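Local coordinates for sterol regulatory element-binding protein cleavage-activating protein (Schizosaccharomyces pombe, PDB 4YHC) that escorts the transcription factor precursor sre1 so that it can be processed when sterol or oxygen is low, with this piece forming its WD40 domain, at residues E406-E411 against L427-S432; S146-V151 against V166-L171; V284-F289 against G305-E310; E23-H28 against V55-R60. The protein carries 9 engineered substitutions. One frame throughout, in Å; residues are numbered along the deposited sequence.

Contact 1 of 4, residues E406-E411 against L427-S432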
# COMPACT_ATOMS: atom_id res chain seq x y z
N GLU A 406 -24.91 -12.96 18.98
CA GLU A 406 -24.70 -11.76 19.78
C GLU A 406 -24.81 -10.46 19.01
O GLU A 406 -24.58 -10.38 17.79
CB GLU A 406 -23.36 -11.82 20.53
CG GLU A 406 -22.14 -11.99 19.66
CD GLU A 406 -20.85 -11.98 20.47
OE1 GLU A 406 -20.33 -10.87 20.76
OE2 GLU A 406 -20.35 -13.08 20.82
N THR A 407 -25.14 -9.44 19.78
CA THR A 407 -25.33 -8.10 19.33
C THR A 407 -24.05 -7.32 19.71
O THR A 407 -23.57 -7.45 20.83
CB THR A 407 -26.59 -7.50 19.99
OG1 THR A 407 -27.75 -8.14 19.43
CG2 THR A 407 -26.67 -6.05 19.77
N GLN A 408 -23.50 -6.56 18.76
CA GLN A 408 -22.27 -5.82 18.96
C GLN A 408 -22.47 -4.38 18.59
O GLN A 408 -23.18 -4.07 17.62
CB GLN A 408 -21.16 -6.40 18.08
CG GLN A 408 -20.74 -7.82 18.38
CD GLN A 408 -19.93 -8.48 17.26
OE1 GLN A 408 -19.74 -7.92 16.17
NE2 GLN A 408 -19.52 -9.71 17.50
N VAL A 409 -21.85 -3.48 19.32
CA VAL A 409 -21.87 -2.11 18.97
C VAL A 409 -20.45 -1.80 18.51
O VAL A 409 -19.50 -2.09 19.26
CB VAL A 409 -22.19 -1.19 20.13
CG1 VAL A 409 -22.20 0.22 19.65
CG2 VAL A 409 -23.59 -1.51 20.72
N TRP A 410 -20.34 -1.22 17.31
CA TRP A 410 -19.02 -0.75 16.76
C TRP A 410 -19.00 0.74 16.63
O TRP A 410 -20.09 1.40 16.51
CB TRP A 410 -18.78 -1.40 15.41
CG TRP A 410 -18.63 -2.87 15.45
CD1 TRP A 410 -19.62 -3.79 15.59
CD2 TRP A 410 -17.40 -3.61 15.31
NE1 TRP A 410 -19.07 -5.07 15.61
CE2 TRP A 410 -17.72 -4.98 15.36
CE3 TRP A 410 -16.07 -3.24 15.10
CZ2 TRP A 410 -16.76 -5.98 15.29
CZ3 TRP A 410 -15.09 -4.25 14.97
CH2 TRP A 410 -15.45 -5.60 15.09
N GLU A 411 -17.82 1.33 16.72
CA GLU A 411 -17.66 2.71 16.40
C GLU A 411 -16.82 2.72 15.09
O GLU A 411 -15.79 2.04 14.98
CB GLU A 411 -16.98 3.50 17.50
CG GLU A 411 -16.74 4.96 17.10
CD GLU A 411 -15.66 5.67 17.88
OE1 GLU A 411 -14.82 5.01 18.54
OE2 GLU A 411 -15.62 6.93 17.80
N LEU A 427 -22.41 1.79 15.15
CA LEU A 427 -22.93 0.78 14.24
C LEU A 427 -23.29 -0.39 15.10
O LEU A 427 -22.39 -1.06 15.66
CB LEU A 427 -21.88 0.37 13.23
CG LEU A 427 -22.35 -0.59 12.15
CD1 LEU A 427 -21.25 -0.82 11.10
CD2 LEU A 427 -22.72 -1.92 12.69
N LYS A 428 -24.59 -0.67 15.24
CA LYS A 428 -25.02 -1.82 16.03
C LYS A 428 -25.36 -2.98 15.12
O LYS A 428 -26.17 -2.83 14.21
CB LYS A 428 -26.25 -1.47 16.87
CG LYS A 428 -26.74 -2.65 17.65
CD LYS A 428 -28.14 -2.43 18.26
CE LYS A 428 -28.12 -1.75 19.62
NZ LYS A 428 -29.25 -2.24 20.51
N MET A 429 -24.77 -4.14 15.38
CA MET A 429 -24.96 -5.34 14.56
C MET A 429 -25.73 -6.38 15.39
O MET A 429 -25.23 -6.88 16.44
CB MET A 429 -23.62 -5.97 14.15
CG MET A 429 -22.71 -5.08 13.28
SD MET A 429 -21.23 -6.01 12.75
CE MET A 429 -20.31 -4.81 11.83
N TYR A 430 -26.94 -6.68 14.93
CA TYR A 430 -27.84 -7.60 15.63
C TYR A 430 -27.59 -8.99 15.13
O TYR A 430 -27.66 -9.22 13.95
CB TYR A 430 -29.30 -7.22 15.40
CG TYR A 430 -30.18 -8.07 16.23
CD1 TYR A 430 -30.32 -7.81 17.58
CD2 TYR A 430 -30.79 -9.19 15.71
CE1 TYR A 430 -31.12 -8.60 18.38
CE2 TYR A 430 -31.59 -10.01 16.50
CZ TYR A 430 -31.75 -9.70 17.84
OH TYR A 430 -32.52 -10.49 18.64
N ASN A 431 -27.26 -9.89 16.02
CA ASN A 431 -26.84 -11.23 15.62
C ASN A 431 -25.59 -11.28 14.69
O ASN A 431 -25.56 -11.97 13.62
CB ASN A 431 -27.97 -12.00 15.00
CG ASN A 431 -27.80 -13.48 15.20
OD1 ASN A 431 -27.11 -13.89 16.15
ND2 ASN A 431 -28.38 -14.28 14.33
N SER A 432 -24.61 -10.48 15.08
CA SER A 432 -23.35 -10.41 14.34
C SER A 432 -22.70 -11.78 14.15
O SER A 432 -22.58 -12.56 15.07
CB SER A 432 -22.36 -9.48 15.05
OG SER A 432 -21.11 -9.47 14.35
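Leu427 faces Trp410 as an antiparallel hydrogen-bonded pair: its N-H goes to Trp410 O, and its own carbonyl takes the N-H of Trp410, with Trp410 N 2.6 Å from Leu427 O. That oxygen also lies at the edge of the indole, in the plane of the ring, while Leu427 CB packs 4.2 Å from Trp410 CB. Lys428 turns to the other face of the sheet with Val409, and its aliphatic stem passes Thr407, CG lying 4.0 Å from Thr407 CG2. The pairing is that of a beta hairpin in one sheet of the WD40 domain, with strand 363-374 bordering its first arm and strand 6-8 its second. Met429 pairs with Gln408, and the bond from Met429 N to Gln408 O is almost straight (172°). CG of Met429 is anti to the carbonyl carbon (chi1 -62°) and the chain runs extended from there. CE thus comes over one face of the indole, 4.1 Å from the centroid of the Trp410 five-membered ring, in a CH-pi contact, and SD sits obliquely 3.7 Å from Trp410 NE1 in a Met-aromatic one. A type II turn begins at Met429, and within it Tyr430 brings CD1 to 3.2 Å from Thr407 OG1; its ring also meets His6. After Asn431 the turn ends at Ser432, whose OG donates to Gln408 OE1 (2.8 Å) from above the carboxamide plane. Trp410 NE1 donates to the same OE1 at 3.0 Å from the opposite face, so two donors grip this oxygen, while Ile434 receives Gln408 NE2 through its carbonyl and gives its N-H to Ser432 OG.

Contact 2 of 4, residues S146-V151 against V166-L171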
# COMPACT_ATOMS: atom_id res chain seq x y z
N SER A 146 15.94 -14.65 2.69
CA SER A 146 17.29 -15.18 2.64
C SER A 146 18.29 -14.20 2.01
O SER A 146 19.47 -14.28 2.28
CB SER A 146 17.30 -16.52 1.86
OG SER A 146 17.22 -16.33 0.44
N GLY A 147 17.83 -13.27 1.19
CA GLY A 147 18.73 -12.36 0.52
C GLY A 147 18.84 -12.63 -0.95
O GLY A 147 19.53 -11.93 -1.66
N GLU A 148 18.12 -13.63 -1.41
CA GLU A 148 18.02 -14.01 -2.83
C GLU A 148 16.95 -13.18 -3.55
O GLU A 148 15.85 -13.03 -3.04
CB GLU A 148 17.63 -15.48 -2.84
CG GLU A 148 18.24 -16.34 -3.90
CD GLU A 148 18.71 -17.68 -3.35
OE1 GLU A 148 18.53 -17.92 -2.13
OE2 GLU A 148 19.27 -18.49 -4.15
N ILE A 149 17.28 -12.62 -4.71
CA ILE A 149 16.32 -11.95 -5.55
C ILE A 149 16.38 -12.54 -6.94
O ILE A 149 17.43 -12.47 -7.60
CB ILE A 149 16.66 -10.46 -5.70
CG1 ILE A 149 16.63 -9.78 -4.36
CG2 ILE A 149 15.68 -9.78 -6.63
CD1 ILE A 149 17.21 -8.41 -4.40
N GLN A 150 15.22 -13.04 -7.40
CA GLN A 150 15.05 -13.59 -8.73
C GLN A 150 14.18 -12.71 -9.59
O GLN A 150 13.11 -12.20 -9.15
CB GLN A 150 14.44 -14.99 -8.68
CG GLN A 150 15.16 -15.92 -7.73
CD GLN A 150 14.53 -17.28 -7.63
OE1 GLN A 150 14.10 -17.83 -8.62
NE2 GLN A 150 14.51 -17.84 -6.42
N VAL A 151 14.59 -12.53 -10.83
CA VAL A 151 13.75 -11.78 -11.77
C VAL A 151 13.44 -12.53 -13.03
O VAL A 151 14.32 -13.05 -13.69
CB VAL A 151 14.20 -10.32 -12.01
CG1 VAL A 151 15.46 -9.96 -11.24
CG2 VAL A 151 14.20 -9.94 -13.46
N VAL A 166 15.56 -14.60 -15.64
CA VAL A 166 16.56 -13.87 -16.40
C VAL A 166 17.71 -13.39 -15.50
O VAL A 166 18.82 -13.32 -15.94
CB VAL A 166 16.00 -12.69 -17.25
CG1 VAL A 166 15.34 -13.19 -18.52
CG2 VAL A 166 15.06 -11.83 -16.48
N GLU A 167 17.45 -13.08 -14.23
CA GLU A 167 18.50 -12.56 -13.37
C GLU A 167 18.32 -13.19 -12.04
O GLU A 167 17.22 -13.62 -11.70
CB GLU A 167 18.36 -11.08 -13.19
CG GLU A 167 18.64 -10.26 -14.41
CD GLU A 167 20.11 -10.07 -14.68
OE1 GLU A 167 20.96 -10.77 -14.08
OE2 GLU A 167 20.41 -9.22 -15.51
N LYS A 168 19.41 -13.24 -11.29
CA LYS A 168 19.37 -13.73 -9.94
C LYS A 168 20.41 -13.01 -9.14
O LYS A 168 21.53 -12.91 -9.58
CB LYS A 168 19.69 -15.18 -9.93
CG LYS A 168 19.51 -15.82 -8.58
CD LYS A 168 19.27 -17.30 -8.75
CE LYS A 168 18.85 -17.96 -7.46
NZ LYS A 168 18.61 -19.40 -7.74
N PHE A 169 20.06 -12.49 -7.98
CA PHE A 169 21.05 -11.77 -7.19
C PHE A 169 21.04 -12.33 -5.80
O PHE A 169 20.07 -12.95 -5.36
CB PHE A 169 20.75 -10.29 -7.11
CG PHE A 169 20.39 -9.64 -8.43
CD1 PHE A 169 21.22 -9.74 -9.53
CD2 PHE A 169 19.24 -8.85 -8.54
CE1 PHE A 169 20.88 -9.12 -10.73
CE2 PHE A 169 18.92 -8.22 -9.74
CZ PHE A 169 19.75 -8.36 -10.83
N GLN A 170 22.12 -12.08 -5.09
CA GLN A 170 22.25 -12.55 -3.74
C GLN A 170 22.81 -11.40 -2.93
O GLN A 170 23.81 -10.80 -3.28
CB GLN A 170 23.19 -13.75 -3.69
CG GLN A 170 23.46 -14.22 -2.26
CD GLN A 170 22.18 -14.65 -1.56
OE1 GLN A 170 21.31 -15.28 -2.18
NE2 GLN A 170 22.04 -14.32 -0.27
N LEU A 171 22.13 -11.10 -1.84
CA LEU A 171 22.58 -10.08 -0.93
C LEU A 171 23.39 -10.76 0.19
O LEU A 171 23.14 -11.90 0.53
CB LEU A 171 21.38 -9.33 -0.34
CG LEU A 171 20.95 -8.06 -1.06
CD1 LEU A 171 20.83 -8.19 -2.57
CD2 LEU A 171 19.65 -7.56 -0.47
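Val151 lies opposite both Val166 and Glu167, a classic beta bulge, and its carbonyl accepts from both backbone nitrogens. Glu167 N reaches Val151 O on a lone pair at 3.2 Å, whereas Val166 N approaches it nearly along the C=O axis at 2.8 Å. Ile149 and Phe169 exchange two further backbone bonds, and Leu171 N bonds to Gly147 O at 2.7 Å, where Gly147 has a positive phi (109°) that suits glycine. Apolar contacts gather on the face of Ile149, Val151 and Phe169. The Phe169 ring lies oblique to its neighbours, with CD2 4.1 Å from Ile149 CG2, and Tyr201 stacks on it. Val151 and Val166 cross at about a right angle, their CG2 atoms 3.7 Å apart. Glu148, Gln150, Lys168 and Gln170 lie on the other face. Glu148 OE2 is 3.8 Å from Lys168 NZ, a long salt bridge, and has a second weak ionic partner in Lys116. The Gln170 chain bends at chi2 (61°), and its NE2 bonds to Leu171 O. Backbone bonds and the apolar face therefore probably hold these last two strands of a WD40 blade together, with the stretched ion pair adding comparatively little.

Contact 3 of 4, residues V284-F289 against G305-E310. Engineered in segment 305-310: Ser308 (natural residue Cys).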
# COMPACT_ATOMS: atom_id res chain seq x y z
N VAL A 284 3.42 18.24 -4.33
CA VAL A 284 2.33 17.73 -3.51
C VAL A 284 1.79 18.78 -2.61
O VAL A 284 2.49 19.75 -2.26
CB VAL A 284 2.79 16.49 -2.66
CG1 VAL A 284 3.36 15.44 -3.58
CG2 VAL A 284 3.79 16.89 -1.57
N SER A 285 0.53 18.65 -2.21
CA SER A 285 -0.05 19.61 -1.30
C SER A 285 0.26 19.25 0.17
O SER A 285 0.16 20.13 1.02
CB SER A 285 -1.57 19.65 -1.42
OG SER A 285 -1.98 20.09 -2.71
N SER A 286 0.61 18.00 0.44
CA SER A 286 0.82 17.48 1.85
C SER A 286 1.51 16.16 1.87
O SER A 286 1.53 15.48 0.82
CB SER A 286 -0.45 17.37 2.68
OG SER A 286 -1.37 16.40 2.20
N ILE A 287 2.14 15.82 3.01
CA ILE A 287 2.78 14.52 3.17
C ILE A 287 2.27 13.99 4.49
O ILE A 287 2.24 14.75 5.49
CB ILE A 287 4.30 14.66 3.27
CG1 ILE A 287 4.84 15.53 2.16
CG2 ILE A 287 4.98 13.28 3.29
CD1 ILE A 287 6.34 15.80 2.28
N SER A 288 1.98 12.70 4.54
CA SER A 288 1.49 12.03 5.77
C SER A 288 2.29 10.79 5.97
O SER A 288 2.54 10.00 4.99
CB SER A 288 0.06 11.60 5.66
OG SER A 288 -0.85 12.65 5.47
N PHE A 289 2.68 10.57 7.23
CA PHE A 289 3.39 9.34 7.65
C PHE A 289 2.49 8.60 8.62
O PHE A 289 1.80 9.25 9.43
CB PHE A 289 4.70 9.61 8.42
CG PHE A 289 5.72 10.37 7.69
CD1 PHE A 289 5.94 10.19 6.32
CD2 PHE A 289 6.54 11.24 8.35
CE1 PHE A 289 6.92 10.89 5.64
CE2 PHE A 289 7.52 11.94 7.66
CZ PHE A 289 7.68 11.79 6.28
N GLY A 305 1.75 19.99 6.19
CA GLY A 305 1.25 20.84 5.13
C GLY A 305 0.15 21.80 5.50
O GLY A 305 -0.58 21.59 6.47
N ASN A 306 0.03 22.87 4.72
CA ASN A 306 -1.05 23.83 4.87
C ASN A 306 -2.23 23.42 4.00
O ASN A 306 -3.29 24.04 4.05
CB ASN A 306 -0.58 25.23 4.49
CG ASN A 306 0.73 25.61 5.15
OD1 ASN A 306 1.43 24.75 5.69
ND2 ASN A 306 1.07 26.89 5.11
N GLU A 307 -2.03 22.36 3.21
CA GLU A 307 -3.08 21.78 2.37
C GLU A 307 -3.22 22.45 1.00
O GLU A 307 -2.62 23.49 0.75
CB GLU A 307 -4.43 21.77 3.10
CG GLU A 307 -5.58 21.21 2.29
CD GLU A 307 -5.27 19.86 1.66
OE1 GLU A 307 -6.15 19.31 0.97
OE2 GLU A 307 -4.15 19.35 1.86
N SER A 308 -4.01 21.82 0.14
CA SER A 308 -4.22 22.26 -1.24
C SER A 308 -4.40 23.77 -1.38
O SER A 308 -3.42 24.52 -1.45
CB SER A 308 -5.43 21.53 -1.84
OG SER A 308 -5.99 22.23 -2.93
N ASN A 309 -5.65 24.22 -1.44
CA ASN A 309 -5.92 25.64 -1.57
C ASN A 309 -5.10 26.43 -0.55
O ASN A 309 -5.57 26.72 0.55
CB ASN A 309 -7.41 25.92 -1.38
CG ASN A 309 -7.74 27.40 -1.42
OD1 ASN A 309 -6.86 28.23 -1.68
ND2 ASN A 309 -9.00 27.73 -1.18
N GLU A 310 -3.88 26.76 -0.93
CA GLU A 310 -2.97 27.47 -0.04
C GLU A 310 -1.55 27.44 -0.58
O GLU A 310 -1.01 28.46 -1.00
CB GLU A 310 -3.00 26.84 1.36
CG GLU A 310 -3.80 27.61 2.39
CD GLU A 310 -4.34 26.72 3.49
OE1 GLU A 310 -5.31 25.98 3.23
OE2 GLU A 310 -3.79 26.76 4.61
O HOH W 1 -1.70 22.68 -3.12
O HOH W 2 1.29 22.62 1.63
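Ser285 and Ser308 meet without a direct hydrogen bond: Ser285 OG rests 3.4 Å from Ser308 CA, and the link between them runs through water. One water lies 2.6 Å from Ser285 OG and donates to Ser308 O, although the poor order of Ser308, an engineered residue, calls for caution about that end. A second water donates to Ser285 O at 2.8 Å and accepts weakly from Asn306 N, which stands 3.3 Å from it. Gly305 lies near that carbonyl, its CA 4.3 Å from Ser285 O; a side chain here would press on Ser285 O and Ser286 CB, and the phi of 139° itself suits glycine. Glu307, also poorly ordered, has a chain bent at chi2 (51°); its OE2 lies 4.1 Å from Ser286 OG, too far for a bond.

The next shell holds Ser285 and Ser286 in place. Asn274 ND2 and Arg276 NH1 both donate to Ser285 OG, which anchors the hydroxyl from strand 269-278, and Ser286 OG is bonded to Ser273 OG on that same strand. Along the other edge of strand 281-292, Val284 pairs through its backbone with Ile313 and Ile287 with Tyr304. Strands 299-304 and 311-317 run antiparallel to the same strand, one after the other, and residues 305-310 form the loop that leaves the sheet between them. Two successive strands on one edge, joined by a loop linked to it through waters, make this an irregular, mixed sheet of the WD40 propeller, in sequence between the predicted fourth and fifth WD repeats.

Contact 4 of 4, residues E23-H28 against V55-R60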
# COMPACT_ATOMS: atom_id res chain seq x y z
N GLU A 23 -19.79 0.16 4.13
CA GLU A 23 -20.58 -0.92 3.61
C GLU A 23 -19.75 -2.21 3.56
O GLU A 23 -18.57 -2.15 3.21
CB GLU A 23 -21.05 -0.63 2.14
CG GLU A 23 -21.92 0.60 1.92
CD GLU A 23 -23.33 0.47 2.48
OE1 GLU A 23 -23.98 1.52 2.63
OE2 GLU A 23 -23.78 -0.65 2.78
N PRO A 24 -20.39 -3.38 3.76
CA PRO A 24 -19.78 -4.70 3.65
C PRO A 24 -19.55 -5.00 2.20
O PRO A 24 -20.35 -4.66 1.38
CB PRO A 24 -20.87 -5.65 4.21
CG PRO A 24 -22.16 -4.93 3.94
CD PRO A 24 -21.82 -3.47 4.17
N VAL A 25 -18.45 -5.65 1.86
CA VAL A 25 -18.26 -6.14 0.50
C VAL A 25 -19.14 -7.37 0.43
O VAL A 25 -19.16 -8.13 1.37
CB VAL A 25 -16.81 -6.55 0.28
CG1 VAL A 25 -16.68 -7.47 -0.92
CG2 VAL A 25 -15.91 -5.32 0.14
N PRO A 26 -19.91 -7.54 -0.65
CA PRO A 26 -20.95 -8.58 -0.67
C PRO A 26 -20.47 -10.02 -0.68
O PRO A 26 -21.30 -10.90 -0.48
CB PRO A 26 -21.74 -8.29 -1.95
CG PRO A 26 -21.08 -7.19 -2.65
CD PRO A 26 -19.90 -6.72 -1.86
N VAL A 27 -19.19 -10.27 -0.88
CA VAL A 27 -18.64 -11.64 -0.86
C VAL A 27 -17.79 -11.86 0.39
O VAL A 27 -17.28 -10.90 0.95
CB VAL A 27 -17.88 -11.95 -2.17
CG1 VAL A 27 -17.15 -13.30 -2.13
CG2 VAL A 27 -18.88 -12.00 -3.30
N HIS A 28 -17.70 -13.10 0.86
CA HIS A 28 -16.84 -13.41 1.99
C HIS A 28 -16.24 -14.81 1.98
O HIS A 28 -16.56 -15.61 1.15
CB HIS A 28 -17.58 -13.17 3.30
CG HIS A 28 -18.79 -14.02 3.46
ND1 HIS A 28 -18.72 -15.32 3.93
CD2 HIS A 28 -20.09 -13.77 3.20
CE1 HIS A 28 -19.94 -15.84 3.94
NE2 HIS A 28 -20.79 -14.92 3.50
N VAL A 55 -10.52 -14.47 -3.19
CA VAL A 55 -11.56 -13.69 -3.83
C VAL A 55 -10.88 -12.48 -4.49
O VAL A 55 -10.12 -11.70 -3.82
CB VAL A 55 -12.63 -13.20 -2.81
CG1 VAL A 55 -13.66 -12.32 -3.50
CG2 VAL A 55 -13.29 -14.39 -2.05
N VAL A 56 -11.11 -12.33 -5.79
CA VAL A 56 -10.70 -11.14 -6.43
C VAL A 56 -11.94 -10.33 -6.92
O VAL A 56 -12.91 -10.88 -7.49
CB VAL A 56 -9.46 -11.25 -7.36
CG1 VAL A 56 -8.85 -12.65 -7.46
CG2 VAL A 56 -9.47 -10.39 -8.60
N TRP A 57 -11.88 -9.04 -6.59
CA TRP A 57 -13.08 -8.17 -6.55
C TRP A 57 -12.75 -6.92 -7.31
O TRP A 57 -11.73 -6.33 -7.07
CB TRP A 57 -13.37 -7.88 -5.07
CG TRP A 57 -14.45 -6.89 -4.84
CD1 TRP A 57 -14.30 -5.55 -4.51
CD2 TRP A 57 -15.83 -7.15 -4.91
NE1 TRP A 57 -15.55 -5.00 -4.36
CE2 TRP A 57 -16.50 -5.96 -4.61
CE3 TRP A 57 -16.58 -8.31 -5.17
CZ2 TRP A 57 -17.88 -5.88 -4.58
CZ3 TRP A 57 -17.97 -8.22 -5.17
CH2 TRP A 57 -18.59 -7.02 -4.86
N ASP A 58 -13.64 -6.52 -8.23
CA ASP A 58 -13.53 -5.26 -8.96
C ASP A 58 -14.18 -4.13 -8.13
O ASP A 58 -15.37 -4.10 -7.90
CB ASP A 58 -14.19 -5.33 -10.36
CG ASP A 58 -13.83 -4.14 -11.19
OD1 ASP A 58 -14.25 -3.01 -10.83
OD2 ASP A 58 -12.97 -4.27 -12.12
N LEU A 59 -13.38 -3.22 -7.67
CA LEU A 59 -13.82 -2.24 -6.67
C LEU A 59 -14.88 -1.27 -7.26
O LEU A 59 -15.85 -0.96 -6.63
CB LEU A 59 -12.61 -1.42 -6.28
CG LEU A 59 -11.81 -1.62 -4.96
CD1 LEU A 59 -12.27 -2.73 -4.09
CD2 LEU A 59 -10.32 -1.68 -5.16
N ARG A 60 -14.62 -0.76 -8.46
CA ARG A 60 -15.51 0.25 -9.03
C ARG A 60 -16.77 -0.38 -9.60
O ARG A 60 -17.83 0.24 -9.54
CB ARG A 60 -14.79 1.07 -10.06
CG ARG A 60 -13.63 1.88 -9.50
CD ARG A 60 -13.95 2.61 -8.18
NE ARG A 60 -12.72 3.13 -7.57
CZ ARG A 60 -12.30 4.39 -7.65
NH1 ARG A 60 -12.99 5.32 -8.31
NH2 ARG A 60 -11.16 4.72 -7.04
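Val25 and Pro26 both press on the Trp57 indole, and here the contact is at its tightest. Val25 CG1 stands over the centre of the six-membered ring, 4.0 Å from the Trp57 centroid and 11° off the normal, a CH-pi contact over the face. Pro26 crosses the tryptophan at about a right angle and brings CD to 3.3 Å from Trp57 CH2, approaching the ring obliquely. Trp57 points toward residues 25-27, its CG anti to the backbone N (chi1 173°), and Leu59 CD1 meets the edge of the indole in the ring plane. Val27 CG1 still packs 3.9 Å from Val55 CG1, but its CG2 is more distant, 4.3 Å from Trp57 CZ3. Thr64 of strand 63-68 touches both Val27 and Trp57. At the solvent side, Pro26 is exposed although it also touches Trp62, and the His28 ring meets that of Tyr456.

Strand 20-24 pairs with 456-462, so the N-terminal strand completes a sheet whose other strands come from the C-terminal end, the ring closure familiar from beta-propellers. Immediately after it, residues 25-27 lean on the predicted first WD repeat, in which Trp57 and Asp58 form the Trp-Asp pair that gives these repeats their name. No hydrogen bond spans the two segments. The junction between the closing blade and its neighbour thus relies here on aliphatic groups packed on an indole and on one another, an interaction governed by shape and burial more than by direction.

Along the chain the contacts come in series: contact 4, then 2, 3 and 1, each in a different part of the propeller. Contacts 1 and 2 join neighbouring strands of hairpins in separate sheets; their centres are 48 Å apart, on opposite sides of the chain's centre. Contact 3 belongs to a third, mixed sheet, about 37 Å from contact 1 and 38 Å from contact 2, centre to centre. Contact 4 links two sheets and lies nearest contact 1, nearest atoms about 7 Å apart. Strand pairing thus builds contacts 1 and 2, contact 3 sets a loop against its sheet, and contact 4 packs the closing sheet on its neighbour in the probably sre1-binding WD40 ring.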